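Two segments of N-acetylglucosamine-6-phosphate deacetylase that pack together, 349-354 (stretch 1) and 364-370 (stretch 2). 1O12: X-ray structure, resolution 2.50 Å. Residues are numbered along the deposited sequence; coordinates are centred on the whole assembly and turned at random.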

# COMPACT_ATOMS: atom_id res chain seq x y z
N THR A 349 28.25 22.28 -5.50
CA THR A 349 27.82 21.22 -6.41
C THR A 349 27.85 21.62 -7.90
O THR A 349 28.04 22.78 -8.26
CB THR A 349 26.42 20.75 -6.03
OG1 THR A 349 25.48 21.80 -6.30
CG2 THR A 349 26.36 20.40 -4.55
N ARG A 350 27.66 20.62 -8.77
CA ARG A 350 27.66 20.85 -10.21
C ARG A 350 26.46 21.66 -10.70
O ARG A 350 25.32 21.43 -10.28
CB ARG A 350 27.70 19.51 -10.96
CG ARG A 350 28.83 18.60 -10.52
CD ARG A 350 30.19 19.08 -10.99
NE ARG A 350 30.58 18.51 -12.29
CZ ARG A 350 30.82 17.21 -12.53
NH1 ARG A 350 30.71 16.28 -11.57
NH2 ARG A 350 31.17 16.84 -13.77
N ALA A 351 26.72 22.59 -11.61
CA ALA A 351 25.65 23.40 -12.14
C ALA A 351 24.83 22.74 -13.26
O ALA A 351 24.86 23.18 -14.40
CB ALA A 351 26.18 24.76 -12.61
N ASP A 352 24.12 21.66 -12.94
CA ASP A 352 23.23 21.04 -13.92
C ASP A 352 21.87 21.55 -13.44
O ASP A 352 21.38 21.17 -12.36
CB ASP A 352 23.30 19.50 -13.88
CG ASP A 352 24.61 18.94 -14.49
OD1 ASP A 352 25.36 19.72 -15.12
OD2 ASP A 352 24.88 17.72 -14.34
N LEU A 353 21.27 22.45 -14.21
CA LEU A 353 20.02 23.07 -13.80
C LEU A 353 18.99 23.20 -14.89
O LEU A 353 19.31 23.14 -16.08
CB LEU A 353 20.31 24.46 -13.27
CG LEU A 353 21.40 24.64 -12.23
CD1 LEU A 353 21.97 26.05 -12.32
CD2 LEU A 353 20.82 24.35 -10.85
N VAL A 354 17.73 23.35 -14.49
CA VAL A 354 16.66 23.56 -15.44
C VAL A 354 15.79 24.71 -14.95
O VAL A 354 15.38 24.76 -13.79
CB VAL A 354 15.80 22.29 -15.66
CG1 VAL A 354 15.22 21.80 -14.33
CG2 VAL A 354 14.69 22.58 -16.68
N MSE A 364 14.77 26.64 -20.15
CA MSE A 364 16.22 26.72 -20.25
C MSE A 364 16.90 25.61 -19.48
O MSE A 364 16.53 25.30 -18.34
CB MSE A 364 16.71 28.08 -19.75
CG MSE A 364 18.23 28.24 -19.86
SE MSE A 364 18.92 30.09 -19.58
CE MSE A 364 19.88 29.92 -17.89
N THR A 365 17.90 25.01 -20.10
CA THR A 365 18.63 23.92 -19.47
C THR A 365 20.10 24.27 -19.45
O THR A 365 20.63 24.83 -20.40
CB THR A 365 18.39 22.58 -20.23
OG1 THR A 365 16.99 22.32 -20.29
CG2 THR A 365 19.08 21.42 -19.54
N ILE A 366 20.75 23.95 -18.34
CA ILE A 366 22.16 24.22 -18.16
C ILE A 366 22.83 22.93 -17.75
O ILE A 366 22.36 22.26 -16.84
CB ILE A 366 22.34 25.27 -17.06
CG1 ILE A 366 21.64 26.56 -17.52
CG2 ILE A 366 23.84 25.46 -16.73
CD1 ILE A 366 21.39 27.57 -16.44
N LYS A 367 23.92 22.58 -18.43
CA LYS A 367 24.71 21.36 -18.16
C LYS A 367 26.11 21.90 -17.90
O LYS A 367 26.67 22.57 -18.77
CB LYS A 367 24.74 20.49 -19.42
CG LYS A 367 24.70 19.00 -19.23
CD LYS A 367 25.77 18.49 -18.31
CE LYS A 367 25.63 17.00 -18.13
NZ LYS A 367 25.94 16.51 -16.75
N GLU A 368 26.69 21.64 -16.74
CA GLU A 368 28.03 22.18 -16.49
C GLU A 368 28.10 23.67 -16.83
O GLU A 368 28.77 24.05 -17.80
CB GLU A 368 29.07 21.44 -17.34
CG GLU A 368 29.60 20.18 -16.72
CD GLU A 368 30.35 20.46 -15.41
OE1 GLU A 368 31.44 21.06 -15.47
OE2 GLU A 368 29.84 20.07 -14.34
N GLY A 369 27.40 24.52 -16.08
CA GLY A 369 27.42 25.95 -16.31
C GLY A 369 27.21 26.50 -17.72
O GLY A 369 27.28 27.71 -17.92
N GLU A 370 26.98 25.63 -18.70
CA GLU A 370 26.74 26.09 -20.06
C GLU A 370 25.27 25.86 -20.44
O GLU A 370 24.73 24.77 -20.25
CB GLU A 370 27.63 25.31 -21.06
CG GLU A 370 29.14 25.43 -20.82
CD GLU A 370 29.68 26.85 -21.03
OE1 GLU A 370 29.39 27.43 -22.10
OE2 GLU A 370 30.40 27.37 -20.14

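The two stretches run antiparallel, joined at one end by a short piece of β-ladder and at the other by charged side chains and a weak backbone bond around a turn. Thr349 stands clear of the partner, so the contact begins at Arg350. The CA-to-CB bond of this residue points sideways, yet the end of the long side chain comes nearer, and NE lies 2.7 Å from Glu368 OE2, a salt bridge that is also a hydrogen bond. The carboxylate oxygen sits at the edge of the guanidinium, near its plane, where the N-H can point at it.

Ala351 contributes mainly its backbone. Its carbonyl O accepts a weak hydrogen bond from Gly369 N at 3.3 Å. Glu368 N lies equally near that oxygen, but the angle is poor, and this amide finds its partner in the next residue along. Both Glu368 and Gly369 have positive phi, a conformation that glycine adopts easily. They lie in a tight turn closed by paired backbone hydrogen bonds, Lys367 N to Glu370 O at 3.0 Å and Glu370 N to Lys367 O at 3.1 Å.

Asp352 makes two polar contacts through its side chain. Its CB points away overall, but with chi1 in the m well the carboxylate reaches the partner through both oxygens. OD1 accepts a hydrogen bond from Glu368 N at 2.8 Å and OD2 forms a salt bridge with Lys367 NZ at 2.9 Å. One acid thus anchors a turn amide and pairs with a lysine whose CB also starts away from the contact. The arrangement brings like charges close, with Asp352 OD1 4.6 Å from Glu368 OE2; Lys367 and Arg350 each supply a positive partner to one of these acids.

At Leu353 the regular ladder takes over. Leu353 and Ile366 form an antiparallel hydrogen-bonded pair, with Leu353 N to Ile366 O at 2.9 Å and Ile366 N to Leu353 O at 2.8 Å. Their side chains share a sheet face and meet as apolar neighbours, Leu353 CB to Ile366 CB at 4.4 Å. The same carbonyls also receive CA-H...O contacts, from Asp352 CA to Ile366 O at 3.3 Å and from Thr365 CA to Leu353 O at 3.5 Å.

Val354 pairs with Thr365 in the non-hydrogen-bonded register, their CA atoms 4.5 Å apart and their side chains on the face opposite Leu353 and Ile366. Here Val354 CA approaches Met364 O at 3.4 Å in another CA-H...O contact. The rule to read is compact: the backbone pairs in antiparallel register at Leu353 and Val354, and beyond it salt bridges, the Glu368 N to Asp352 OD1 bond and a weak backbone bond continue the contact.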